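Local coordinates for protein OLD nuclease (Thermus scotoductus, PDB 6P74) that degrades linear and supercoiled double-stranded DNA in the 5'-to-3' direction with metal-dependent exonuclease activity and has DNA-stimulated ATPase activity, at residues 48-53 against 103-108. Residues are numbered along the deposited sequence; the frame is centred on the assembly and turned at random.
With SO4 (sulfate ion), chain K.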
loop_
_atom_site.group_PDB
_atom_site.type_symbol
_atom_site.label_atom_id
_atom_site.label_comp_id
_atom_site.label_asym_id
_atom_site.label_seq_id
_atom_site.Cartn_x
_atom_site.Cartn_y
_atom_site.Cartn_z
ATOM N N VAL A 48 -10.272 -6.335 -9.762
ATOM C CA VAL A 48 -9.999 -7.597 -9.081
ATOM C C VAL A 48 -11.246 -8.016 -8.311
ATOM O O VAL A 48 -11.761 -7.250 -7.488
ATOM C CB VAL A 48 -8.790 -7.488 -8.135
ATOM C CG1 VAL A 48 -8.998 -8.367 -6.897
ATOM C CG2 VAL A 48 -7.541 -7.911 -8.863
ATOM N N TRP A 49 -11.710 -9.240 -8.557
ATOM C CA TRP A 49 -12.911 -9.715 -7.891
ATOM C C TRP A 49 -12.709 -9.704 -6.378
ATOM O O TRP A 49 -11.739 -10.296 -5.882
ATOM C CB TRP A 49 -13.288 -11.120 -8.351
ATOM C CG TRP A 49 -14.603 -11.511 -7.772
ATOM C CD1 TRP A 49 -14.822 -12.145 -6.582
ATOM C CD2 TRP A 49 -15.896 -11.232 -8.323
ATOM N NE1 TRP A 49 -16.170 -12.301 -6.372
ATOM C CE2 TRP A 49 -16.852 -11.751 -7.426
ATOM C CE3 TRP A 49 -16.337 -10.608 -9.498
ATOM C CZ2 TRP A 49 -18.221 -11.667 -7.664
ATOM C CZ3 TRP A 49 -17.696 -10.530 -9.738
ATOM C CH2 TRP A 49 -18.624 -11.055 -8.826
ATOM N N PRO A 50 -13.593 -9.060 -5.619
ATOM C CA PRO A 50 -13.423 -8.984 -4.159
ATOM C C PRO A 50 -13.493 -10.362 -3.529
ATOM O O PRO A 50 -14.489 -11.069 -3.661
ATOM C CB PRO A 50 -14.604 -8.117 -3.704
ATOM C CG PRO A 50 -15.159 -7.511 -4.929
ATOM C CD PRO A 50 -14.823 -8.399 -6.071
ATOM N N SER A 51 -12.433 -10.734 -2.826
ATOM C CA SER A 51 -12.441 -11.987 -2.089
ATOM C C SER A 51 -11.568 -11.811 -0.853
ATOM O O SER A 51 -11.098 -10.707 -0.555
ATOM C CB SER A 51 -11.988 -13.144 -2.987
ATOM O OG SER A 51 -10.691 -12.918 -3.501
ATOM N N LEU A 52 -11.369 -12.904 -0.119
ATOM C CA LEU A 52 -10.525 -12.846 1.065
ATOM C C LEU A 52 -9.109 -12.393 0.711
ATOM O O LEU A 52 -8.428 -11.781 1.542
ATOM C CB LEU A 52 -10.523 -14.214 1.754
ATOM C CG LEU A 52 -10.002 -14.281 3.191
ATOM C CD1 LEU A 52 -10.719 -13.277 4.097
ATOM C CD2 LEU A 52 -10.133 -15.712 3.735
ATOM N N ARG A 53 -8.654 -12.678 -0.519
ATOM C CA ARG A 53 -7.363 -12.207 -1.017
ATOM C C ARG A 53 -7.321 -10.702 -1.236
ATOM O O ARG A 53 -6.250 -10.172 -1.558
ATOM C CB ARG A 53 -7.007 -12.888 -2.340
ATOM C CG ARG A 53 -6.564 -14.334 -2.245
ATOM C CD ARG A 53 -6.378 -14.932 -3.639
ATOM N NE ARG A 53 -7.465 -14.540 -4.536
ATOM C CZ ARG A 53 -8.043 -15.354 -5.417
ATOM N NH1 ARG A 53 -7.646 -16.615 -5.521
ATOM N NH2 ARG A 53 -9.028 -14.904 -6.187
ATOM N N VAL A 103 -15.428 -13.105 3.126
ATOM C CA VAL A 103 -16.014 -11.895 2.578
ATOM C C VAL A 103 -17.223 -12.281 1.747
ATOM O O VAL A 103 -17.233 -13.332 1.096
ATOM C CB VAL A 103 -14.993 -11.077 1.755
ATOM C CG1 VAL A 103 -13.633 -11.084 2.439
ATOM C CG2 VAL A 103 -14.886 -11.605 0.349
ATOM N N ASP A 104 -18.255 -11.446 1.803
ATOM C CA ASP A 104 -19.451 -11.592 0.991
ATOM C C ASP A 104 -19.626 -10.335 0.150
ATOM O O ASP A 104 -19.360 -9.223 0.616
ATOM C CB ASP A 104 -20.690 -11.817 1.865
ATOM C CG ASP A 104 -20.488 -12.910 2.895
ATOM O OD1 ASP A 104 -20.209 -14.065 2.499
ATOM O OD2 ASP A 104 -20.607 -12.611 4.106
ATOM N N LEU A 105 -20.055 -10.515 -1.091
ATOM C CA LEU A 105 -20.434 -9.411 -1.965
ATOM C C LEU A 105 -21.938 -9.528 -2.170
ATOM O O LEU A 105 -22.400 -10.399 -2.905
ATOM C CB LEU A 105 -19.672 -9.465 -3.285
ATOM C CG LEU A 105 -19.867 -8.282 -4.238
ATOM C CD1 LEU A 105 -19.457 -6.973 -3.584
ATOM C CD2 LEU A 105 -19.104 -8.514 -5.540
ATOM N N GLU A 106 -22.703 -8.682 -1.508
ATOM C CA GLU A 106 -24.115 -8.973 -1.643
ATOM C C GLU A 106 -24.813 -7.930 -2.501
ATOM O O GLU A 106 -24.520 -6.729 -2.388
ATOM C CB GLU A 106 -24.817 -9.027 -0.286
ATOM C CG GLU A 106 -24.235 -9.990 0.705
ATOM C CD GLU A 106 -24.805 -9.756 2.088
ATOM O OE1 GLU A 106 -25.687 -10.543 2.504
ATOM O OE2 GLU A 106 -24.391 -8.763 2.741
ATOM N N PRO A 107 -25.763 -8.359 -3.331
ATOM C CA PRO A 107 -26.609 -7.401 -4.037
ATOM C C PRO A 107 -27.731 -6.902 -3.137
ATOM O O PRO A 107 -28.254 -7.621 -2.281
ATOM C CB PRO A 107 -27.158 -8.225 -5.207
ATOM C CG PRO A 107 -27.318 -9.594 -4.613
ATOM C CD PRO A 107 -26.142 -9.752 -3.636
ATOM N N LEU A 108 -28.097 -5.650 -3.354
ATOM C CA LEU A 108 -29.130 -4.978 -2.587
ATOM C C LEU A 108 -30.120 -4.350 -3.548
ATOM O O LEU A 108 -29.730 -3.820 -4.592
ATOM C CB LEU A 108 -28.541 -3.877 -1.674
ATOM C CG LEU A 108 -27.677 -4.263 -0.481
ATOM C CD1 LEU A 108 -27.247 -3.002 0.251
ATOM C CD2 LEU A 108 -28.435 -5.185 0.453
HETATM S S SO4 K . -17.709 -13.575 -2.964
HETATM O O1 SO4 K . -18.653 -12.858 -2.109
HETATM O O2 SO4 K . -18.057 -13.400 -4.371
HETATM O O3 SO4 K . -16.350 -13.076 -2.749
HETATM O O4 SO4 K . -17.761 -14.994 -2.626
#
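W49 and P50 meet L105 where the loop between helix 34-45 and strand 70-76 lies against strand 100-109, a member of the antiparallel sheet in the N-terminal part of the ABC-type ATPase domain. L105 CD2 meets the W49 indole obliquely at its rim, 3.9 Å from W49 CZ2. The same methyl lies 4.1 Å from P50 CG, so a single leucine branch touches both side chains.

Farther along, V103 points toward S51 and L52: CG2 rests against the S51 backbone, 3.5 Å from S51 CA, while CG1 meets L52 CD1 at 4.0 Å. No direct hydrogen bond joins the segments; a sulfate ion, probably from the crystallisation liquor, bridges them instead, with L105 N donating to sulfate O1 at 2.9 Å.

Around these side chains, R130 of helix 127-132 touches W49, P50 and L105, and L92 of strand 85-97 packs on P50. Strand 100-109 pairs antiparallel with strand 85-97 through backbone hydrogen bonds of D104 with T93 and E106 with R91. In W49, chi1 (-173°) puts CG anti to the backbone N. The sulfate lies in the indole plane at its edge, and W49 NE1 donates to sulfate O2 at 3.0 Å with an N-H...O angle of 158°.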